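Local coordinates for methyl-accepting chemotaxis protein, putative (Geobacter sulfurreducens, PDB 3OOV) that probably acts in bacterial chemotaxis signalling as a methyl-accepting protein, of which this fragment is a GAF domain, a fold that often senses small ligands, at residues Val75-Ile88 / Phe115-Val129. Sequence-based numbering, arbitrary orientation.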
ATOM      1  N   VAL A  75      13.159  -1.222  -0.275  1.00 15.45           N
ATOM      2  CA  VAL A  75      11.749  -1.030  -0.432  1.00 16.20           C
ATOM      3  C   VAL A  75      11.416  -0.374  -1.779  1.00 15.63           C
ATOM      4  O   VAL A  75      10.295  -0.388  -2.221  1.00 15.67           O
ATOM      5  CB  VAL A  75      11.178  -0.190   0.761  1.00 17.97           C
ATOM      6  CG1 VAL A  75      11.807   1.219   0.792  1.00 17.54           C
ATOM      7  CG2 VAL A  75       9.685  -0.082   0.642  1.00 21.50           C
ATOM      8  N   ILE A  76      12.389   0.273  -2.417  1.00 16.08           N
ATOM      9  CA  ILE A  76      12.138   0.765  -3.754  1.00 15.88           C
ATOM     10  C   ILE A  76      11.909  -0.394  -4.721  1.00 15.23           C
ATOM     11  O   ILE A  76      10.964  -0.396  -5.506  1.00 14.65           O
ATOM     12  CB  ILE A  76      13.282   1.685  -4.263  1.00 16.67           C
ATOM     13  CG1 ILE A  76      13.238   3.018  -3.485  1.00 17.25           C
ATOM     14  CG2 ILE A  76      13.128   1.956  -5.773  1.00 17.16           C
ATOM     15  CD1 ILE A  76      14.488   3.868  -3.601  1.00 13.08           C
ATOM     16  N   THR A  77      12.786  -1.373  -4.665  1.00 15.45           N
ATOM     17  CA  THR A  77      12.570  -2.590  -5.449  1.00 16.60           C
ATOM     18  C   THR A  77      11.234  -3.273  -5.115  1.00 15.86           C
ATOM     19  O   THR A  77      10.539  -3.787  -6.027  1.00 16.33           O
ATOM     20  CB  THR A  77      13.725  -3.571  -5.157  1.00 15.98           C
ATOM     21  OG1 THR A  77      14.910  -2.943  -5.608  1.00 14.42           O
ATOM     22  CG2 THR A  77      13.543  -4.946  -5.914  1.00 16.96           C
ATOM     23  N   LYS A  78      10.875  -3.320  -3.829  1.00 15.51           N
ATOM     24  CA  LYS A  78       9.576  -3.964  -3.473  1.00 16.06           C
ATOM     25  C   LYS A  78       8.430  -3.224  -4.012  1.00 16.12           C
ATOM     26  O   LYS A  78       7.451  -3.865  -4.463  1.00 16.96           O
ATOM     27  CB  LYS A  78       9.407  -4.170  -1.979  1.00 16.05           C
ATOM     28  CG  LYS A  78      10.248  -5.307  -1.461  1.00 17.60           C
ATOM     29  CD  LYS A  78      10.812  -5.025  -0.077  1.00 26.16           C
ATOM     30  CE  LYS A  78       9.717  -5.135   0.946  1.00 28.44           C
ATOM     31  NZ  LYS A  78       9.128  -6.564   0.865  1.00 36.01           N
ATOM     32  N   CYS A  79       8.476  -1.874  -3.931  1.00 15.07           N
ATOM     33  CA  CYS A  79       7.430  -1.068  -4.567  1.00 15.27           C
ATOM     34  C   CYS A  79       7.257  -1.441  -6.066  1.00 15.51           C
ATOM     35  O   CYS A  79       6.110  -1.606  -6.594  1.00 13.90           O
ATOM     36  CB  CYS A  79       7.779   0.442  -4.498  1.00 15.59           C
ATOM     37  SG  CYS A  79       6.572   1.480  -5.325  1.00 17.45           S
ATOM     38  N   PHE A  80       8.394  -1.472  -6.762  1.00 14.90           N
ATOM     39  CA  PHE A  80       8.401  -1.701  -8.209  1.00 15.57           C
ATOM     40  C   PHE A  80       7.814  -3.122  -8.517  1.00 16.95           C
ATOM     41  O   PHE A  80       6.915  -3.257  -9.360  1.00 15.11           O
ATOM     42  CB  PHE A  80       9.827  -1.625  -8.752  1.00 15.66           C
ATOM     43  CG  PHE A  80       9.905  -1.795 -10.240  1.00 15.41           C
ATOM     44  CD1 PHE A  80       9.748  -0.672 -11.085  1.00 14.07           C
ATOM     45  CD2 PHE A  80      10.140  -3.053 -10.799  1.00 13.41           C
ATOM     46  CE1 PHE A  80       9.804  -0.819 -12.464  1.00 16.19           C
ATOM     47  CE2 PHE A  80      10.215  -3.218 -12.184  1.00 18.05           C
ATOM     48  CZ  PHE A  80      10.071  -2.094 -13.015  1.00 17.54           C
ATOM     49  N   THR A  81       8.314  -4.136  -7.809  1.00 17.01           N
ATOM     50  CA  THR A  81       7.881  -5.537  -8.003  1.00 19.50           C
ATOM     51  C   THR A  81       6.379  -5.770  -7.673  1.00 19.27           C
ATOM     52  O   THR A  81       5.655  -6.418  -8.419  1.00 19.78           O
ATOM     53  CB  THR A  81       8.839  -6.483  -7.223  1.00 19.42           C
ATOM     54  OG1 THR A  81      10.197  -6.171  -7.614  1.00 26.02           O
ATOM     55  CG2 THR A  81       8.714  -7.877  -7.671  1.00 25.47           C
ATOM     56  N   ASP A  82       5.899  -5.203  -6.572  1.00 18.51           N
ATOM     57  CA  ASP A  82       4.551  -5.474  -6.066  1.00 17.75           C
ATOM     58  C   ASP A  82       3.535  -4.450  -6.551  1.00 16.16           C
ATOM     59  O   ASP A  82       2.342  -4.543  -6.231  1.00 14.84           O
ATOM     60  CB  ASP A  82       4.540  -5.394  -4.530  1.00 18.36           C
ATOM     61  CG  ASP A  82       5.453  -6.404  -3.841  1.00 20.97           C
ATOM     62  OD1 ASP A  82       6.024  -7.293  -4.500  1.00 27.07           O
ATOM     63  OD2 ASP A  82       5.628  -6.277  -2.585  1.00 25.81           O
ATOM     64  N   ARG A  83       4.006  -3.397  -7.228  1.00 17.87           N
ATOM     65  CA  ARG A  83       3.129  -2.258  -7.663  1.00 18.88           C
ATOM     66  C   ARG A  83       2.308  -1.745  -6.481  1.00 18.58           C
ATOM     67  O   ARG A  83       1.131  -1.449  -6.589  1.00 20.45           O
ATOM     68  CB  ARG A  83       2.222  -2.666  -8.845  1.00 19.64           C
ATOM     69  CG  ARG A  83       2.988  -3.093 -10.085  1.00 22.64           C
ATOM     70  CD  ARG A  83       2.005  -3.434 -11.266  1.00 24.54           C
ATOM     71  NE  ARG A  83       1.518  -4.821 -11.207  1.00 26.06           N
ATOM     72  CZ  ARG A  83       0.239  -5.176 -11.119  1.00 28.29           C
ATOM     73  NH1 ARG A  83      -0.743  -4.260 -11.079  1.00 27.28           N
ATOM     74  NH2 ARG A  83      -0.048  -6.474 -11.072  1.00 29.33           N
ATOM     75  N   GLN A  84       2.932  -1.654  -5.331  1.00 19.31           N
ATOM     76  CA  GLN A  84       2.232  -1.220  -4.149  1.00 20.75           C
ATOM     77  C   GLN A  84       2.896   0.080  -3.613  1.00 18.86           C
ATOM     78  O   GLN A  84       4.119   0.204  -3.640  1.00 19.17           O
ATOM     79  CB  GLN A  84       2.220  -2.340  -3.095  1.00 22.20           C
ATOM     80  CG  GLN A  84       0.861  -2.523  -2.331  1.00 24.81           C
ATOM     81  CD  GLN A  84      -0.346  -2.861  -3.227  1.00 26.10           C
ATOM     82  OE1 GLN A  84      -1.458  -2.348  -3.005  1.00 20.46           O
ATOM     83  NE2 GLN A  84      -0.134  -3.723  -4.262  1.00 31.58           N
ATOM     84  N   VAL A  85       2.071   1.037  -3.183  1.00 19.12           N
ATOM     85  CA  VAL A  85       2.517   2.209  -2.389  1.00 18.75           C
ATOM     86  C   VAL A  85       3.064   1.691  -1.080  1.00 18.56           C
ATOM     87  O   VAL A  85       2.362   0.909  -0.363  1.00 19.30           O
ATOM     88  CB  VAL A  85       1.377   3.186  -2.141  1.00 18.95           C
ATOM     89  CG1 VAL A  85       1.850   4.388  -1.248  1.00 19.25           C
ATOM     90  CG2 VAL A  85       0.826   3.692  -3.470  1.00 18.26           C
ATOM     91  N   TYR A  86       4.314   2.058  -0.787  1.00 16.69           N
ATOM     92  CA  TYR A  86       4.931   1.771   0.518  1.00 16.14           C
ATOM     93  C   TYR A  86       5.031   3.079   1.273  1.00 17.36           C
ATOM     94  O   TYR A  86       5.699   4.005   0.823  1.00 15.87           O
ATOM     95  CB  TYR A  86       6.319   1.108   0.431  1.00 15.20           C
ATOM     96  CG  TYR A  86       6.234  -0.395   0.193  1.00 17.02           C
ATOM     97  CD1 TYR A  86       6.239  -1.311   1.248  1.00 18.19           C
ATOM     98  CD2 TYR A  86       6.091  -0.907  -1.121  1.00 20.60           C
ATOM     99  CE1 TYR A  86       6.175  -2.728   0.986  1.00 19.58           C
ATOM    100  CE2 TYR A  86       5.948  -2.304  -1.376  1.00 15.82           C
ATOM    101  CZ  TYR A  86       6.006  -3.198  -0.334  1.00 19.59           C
ATOM    102  OH  TYR A  86       5.856  -4.558  -0.646  1.00 24.14           O
HETATM  103  N   MSE A  87       4.323   3.184   2.384  1.00 16.96           N
HETATM  104  CA  MSE A  87       4.425   4.397   3.148  1.00 19.10           C
HETATM  105  C   MSE A  87       5.189   4.082   4.404  1.00 18.73           C
HETATM  106  O   MSE A  87       4.774   3.236   5.189  1.00 19.76           O
HETATM  107  CB  MSE A  87       3.085   5.120   3.332  1.00 20.10           C
HETATM  108  CG  MSE A  87       1.907   4.321   3.788  1.00 28.62           C
HETATM  109 SE   MSE A  87       0.264   5.490   3.745  1.00 41.88          SE
HETATM  110  CE  MSE A  87       1.066   7.102   4.444  1.00 15.25           C
ATOM    111  N   ILE A  88       6.401   4.628   4.483  1.00 17.17           N
ATOM    112  CA  ILE A  88       7.375   4.181   5.461  1.00 18.10           C
ATOM    113  C   ILE A  88       7.617   5.349   6.427  1.00 19.36           C
ATOM    114  O   ILE A  88       8.305   6.313   6.105  1.00 18.83           O
ATOM    115  CB  ILE A  88       8.705   3.706   4.797  1.00 17.72           C
ATOM    116  CG1 ILE A  88       8.432   2.599   3.737  1.00 18.39           C
ATOM    117  CG2 ILE A  88       9.705   3.145   5.856  1.00 15.90           C
ATOM    118  CD1 ILE A  88       8.026   1.275   4.329  1.00 19.72           C
ATOM    119  N   PHE A 115       9.543   8.064   4.286  1.00 16.20           N
ATOM    120  CA  PHE A 115       9.208   8.353   2.912  1.00 15.82           C
ATOM    121  C   PHE A 115       8.014   7.564   2.441  1.00 14.32           C
ATOM    122  O   PHE A 115       7.630   6.575   3.071  1.00 14.33           O
ATOM    123  CB  PHE A 115      10.409   7.991   2.005  1.00 16.67           C
ATOM    124  CG  PHE A 115      10.932   6.592   2.258  1.00 17.47           C
ATOM    125  CD1 PHE A 115      10.266   5.485   1.725  1.00 17.47           C
ATOM    126  CD2 PHE A 115      11.998   6.382   3.124  1.00 16.25           C
ATOM    127  CE1 PHE A 115      10.744   4.194   2.004  1.00 14.55           C
ATOM    128  CE2 PHE A 115      12.466   5.103   3.447  1.00 17.84           C
ATOM    129  CZ  PHE A 115      11.815   3.992   2.876  1.00 17.11           C
ATOM    130  N   VAL A 116       7.515   7.961   1.290  1.00 12.56           N
ATOM    131  CA  VAL A 116       6.570   7.166   0.466  1.00 11.97           C
ATOM    132  C   VAL A 116       7.181   6.829  -0.885  1.00 12.88           C
ATOM    133  O   VAL A 116       7.785   7.732  -1.598  1.00 12.70           O
ATOM    134  CB  VAL A 116       5.343   8.053   0.160  1.00 13.34           C
ATOM    135  CG1 VAL A 116       4.446   7.455  -0.954  1.00 14.38           C
ATOM    136  CG2 VAL A 116       4.494   8.303   1.517  1.00 10.72           C
ATOM    137  N   ILE A 117       7.052   5.564  -1.263  1.00 13.33           N
ATOM    138  CA  ILE A 117       7.403   5.111  -2.651  1.00 13.08           C
ATOM    139  C   ILE A 117       6.108   4.671  -3.316  1.00 13.96           C
ATOM    140  O   ILE A 117       5.325   3.882  -2.753  1.00 12.46           O
ATOM    141  CB  ILE A 117       8.346   3.905  -2.688  1.00 11.91           C
ATOM    142  CG1 ILE A 117       9.400   3.905  -1.552  1.00 12.83           C
ATOM    143  CG2 ILE A 117       8.908   3.740  -4.138  1.00 10.25           C
ATOM    144  CD1 ILE A 117      10.506   5.114  -1.648  1.00 10.56           C
ATOM    145  N   CYS A 118       5.913   5.163  -4.524  1.00 14.04           N
ATOM    146  CA  CYS A 118       4.670   4.989  -5.240  1.00 14.75           C
ATOM    147  C   CYS A 118       5.027   4.513  -6.674  1.00 14.55           C
ATOM    148  O   CYS A 118       5.880   5.102  -7.303  1.00 16.19           O
ATOM    149  CB  CYS A 118       3.897   6.290  -5.246  1.00 12.53           C
ATOM    150  SG  CYS A 118       2.469   6.195  -6.335  1.00 19.26           S
ATOM    151  N   PRO A 119       4.447   3.405  -7.135  1.00 15.18           N
ATOM    152  CA  PRO A 119       4.862   2.837  -8.436  1.00 14.92           C
ATOM    153  C   PRO A 119       4.239   3.674  -9.545  1.00 16.21           C
ATOM    154  O   PRO A 119       3.184   4.263  -9.331  1.00 16.06           O
ATOM    155  CB  PRO A 119       4.231   1.434  -8.429  1.00 15.09           C
ATOM    156  CG  PRO A 119       2.877   1.640  -7.573  1.00 14.41           C
ATOM    157  CD  PRO A 119       3.313   2.671  -6.514  1.00 15.73           C
ATOM    158  N   ILE A 120       4.906   3.779 -10.689  1.00 15.18           N
ATOM    159  CA  ILE A 120       4.281   4.366 -11.874  1.00 15.97           C
ATOM    160  C   ILE A 120       3.841   3.156 -12.701  1.00 17.18           C
ATOM    161  O   ILE A 120       4.650   2.313 -13.044  1.00 14.87           O
ATOM    162  CB  ILE A 120       5.300   5.215 -12.662  1.00 15.29           C
ATOM    163  CG1 ILE A 120       5.801   6.394 -11.756  1.00 13.96           C
ATOM    164  CG2 ILE A 120       4.640   5.694 -14.029  1.00 15.80           C
ATOM    165  CD1 ILE A 120       7.151   6.986 -12.192  1.00  6.43           C
ATOM    166  N   VAL A 121       2.555   3.029 -12.981  1.00 19.22           N
ATOM    167  CA  VAL A 121       2.067   1.754 -13.489  1.00 21.21           C
ATOM    168  C   VAL A 121       1.441   2.025 -14.818  1.00 24.24           C
ATOM    169  O   VAL A 121       0.586   2.923 -14.965  1.00 24.19           O
ATOM    170  CB  VAL A 121       1.033   1.055 -12.520  1.00 21.97           C
ATOM    171  CG1 VAL A 121       0.454  -0.238 -13.161  1.00 23.15           C
ATOM    172  CG2 VAL A 121       1.684   0.712 -11.147  1.00 21.51           C
ATOM    173  N   VAL A 122       1.897   1.268 -15.813  1.00 27.41           N
ATOM    174  CA  VAL A 122       1.288   1.307 -17.152  1.00 29.79           C
ATOM    175  C   VAL A 122       0.754  -0.097 -17.490  1.00 30.38           C
ATOM    176  O   VAL A 122       1.474  -1.084 -17.392  1.00 30.80           O
ATOM    177  CB  VAL A 122       2.289   1.896 -18.186  1.00 30.15           C
ATOM    178  CG1 VAL A 122       1.996   1.382 -19.616  1.00 32.51           C
ATOM    179  CG2 VAL A 122       2.260   3.418 -18.112  1.00 30.53           C
ATOM    180  N   LYS A 123      -0.545  -0.173 -17.765  1.00 32.36           N
ATOM    181  CA  LYS A 123      -1.235  -1.417 -18.125  1.00 34.32           C
ATOM    182  C   LYS A 123      -0.889  -2.613 -17.228  1.00 33.94           C
ATOM    183  O   LYS A 123      -0.499  -3.690 -17.710  1.00 34.55           O
ATOM    184  CB  LYS A 123      -1.046  -1.758 -19.627  1.00 35.31           C
ATOM    185  CG  LYS A 123      -2.204  -1.210 -20.533  1.00 41.25           C
ATOM    186  CD  LYS A 123      -1.902   0.116 -21.283  1.00 45.14           C
ATOM    187  CE  LYS A 123      -1.437  -0.141 -22.758  1.00 48.02           C
ATOM    188  NZ  LYS A 123      -0.858   1.079 -23.508  1.00 48.18           N
ATOM    189  N   GLY A 124      -1.009  -2.414 -15.920  1.00 32.35           N
ATOM    190  CA  GLY A 124      -0.678  -3.483 -14.991  1.00 30.14           C
ATOM    191  C   GLY A 124       0.800  -3.806 -14.786  1.00 28.51           C
ATOM    192  O   GLY A 124       1.119  -4.775 -14.077  1.00 26.72           O
ATOM    193  N   GLU A 125       1.715  -3.012 -15.366  1.00 26.68           N
ATOM    194  CA  GLU A 125       3.149  -3.210 -15.029  1.00 26.07           C
ATOM    195  C   GLU A 125       3.805  -1.915 -14.511  1.00 23.40           C
ATOM    196  O   GLU A 125       3.526  -0.825 -15.041  1.00 22.12           O
ATOM    197  CB  GLU A 125       3.951  -3.790 -16.229  1.00 27.58           C
ATOM    198  CG  GLU A 125       3.074  -4.413 -17.335  1.00 34.36           C
ATOM    199  CD  GLU A 125       3.527  -5.798 -17.797  1.00 45.83           C
ATOM    200  OE1 GLU A 125       3.288  -6.781 -17.036  1.00 50.27           O
ATOM    201  OE2 GLU A 125       4.097  -5.917 -18.924  1.00 49.69           O
ATOM    202  N   ALA A 126       4.653  -2.038 -13.486  1.00 21.48           N
ATOM    203  CA  ALA A 126       5.435  -0.904 -13.012  1.00 20.00           C
ATOM    204  C   ALA A 126       6.483  -0.597 -14.059  1.00 18.92           C
ATOM    205  O   ALA A 126       7.204  -1.493 -14.548  1.00 19.25           O
ATOM    206  CB  ALA A 126       6.115  -1.215 -11.714  1.00 20.22           C
ATOM    207  N   ILE A 127       6.561   0.656 -14.436  1.00 17.04           N
ATOM    208  CA  ILE A 127       7.690   1.076 -15.237  1.00 17.15           C
ATOM    209  C   ILE A 127       8.656   2.037 -14.527  1.00 16.29           C
ATOM    210  O   ILE A 127       9.640   2.450 -15.118  1.00 16.93           O
ATOM    211  CB  ILE A 127       7.199   1.631 -16.558  1.00 16.65           C
ATOM    212  CG1 ILE A 127       6.288   2.830 -16.319  1.00 15.54           C
ATOM    213  CG2 ILE A 127       6.445   0.498 -17.327  1.00 17.77           C
ATOM    214  CD1 ILE A 127       5.968   3.606 -17.607  1.00 19.96           C
ATOM    215  N   GLY A 128       8.355   2.431 -13.290  1.00 14.79           N
ATOM    216  CA  GLY A 128       9.288   3.263 -12.522  1.00 13.71           C
ATOM    217  C   GLY A 128       8.629   3.599 -11.183  1.00 14.24           C
ATOM    218  O   GLY A 128       7.604   3.030 -10.902  1.00 14.45           O
ATOM    219  N   VAL A 129       9.179   4.550 -10.415  1.00 13.31           N
ATOM    220  CA  VAL A 129       8.703   4.937  -9.090  1.00 12.89           C
ATOM    221  C   VAL A 129       8.836   6.444  -8.820  1.00 13.83           C
ATOM    222  O   VAL A 129       9.787   7.125  -9.298  1.00 13.30           O
ATOM    223  CB  VAL A 129       9.407   4.112  -7.886  1.00 13.74           C
ATOM    224  CG1 VAL A 129       9.213   2.592  -8.008  1.00 11.56           C
ATOM    225  CG2 VAL A 129      10.898   4.384  -7.792  1.00 13.42           C
TER
HETATM  226  O   HOH W   1       5.662  -4.535 -12.112  1.00 38.17           O
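Val75 opens the contact with CG1 against the Phe115 ring, 3.4 Å from its CE1. Next along the helix, Ile76 spans two strands, its side chain crossing those of Ile117 and Val129 at about a right angle, CG1 touching Ile117 CD1 and CG2 touching Val129 CG2. Cys79 points its sulfur at the sheet: with SG anti to the backbone N (chi1 177°), it settles among Ile117 CG2, Val129 CG1 and the Pro119 ring, 3.5 Å from Ile117 CG2. The Phe80 ring takes Ala126 CB over one face, a CH-pi contact 3.9 Å from the centroid, while Gly128 N lies at its edge; a water joins Phe80 O to Ala126 N. Past the helix end, Arg83 has positive phi and runs alongside Val121 and Ala126, bringing its guanidinium face over Gly124 in the type I' turn; NH2 donates a hydrogen bond to Ala93 O of the second subunit. With an alanine in its place, Gly124 would probably lose its cover and Ala93 O of the second subunit its guanidinium donor. Val85 crosses Pro119, and the chain then pairs antiparallel: Tyr86 and Ile117 exchange two backbone hydrogen bonds, as do Ile88 and Phe115, with Ile88 N to Phe115 O at 2.7 Å. Ile88 CB lies over a face of the Phe115 ring, 3.8 Å from its centroid. Strand 86-88 thus edges this chain's six-stranded antiparallel sheet; helix 74-82 covers the face bearing Ile117 and Val129, and helix 143-167 meets Met87 and Cys118 on the opposite one.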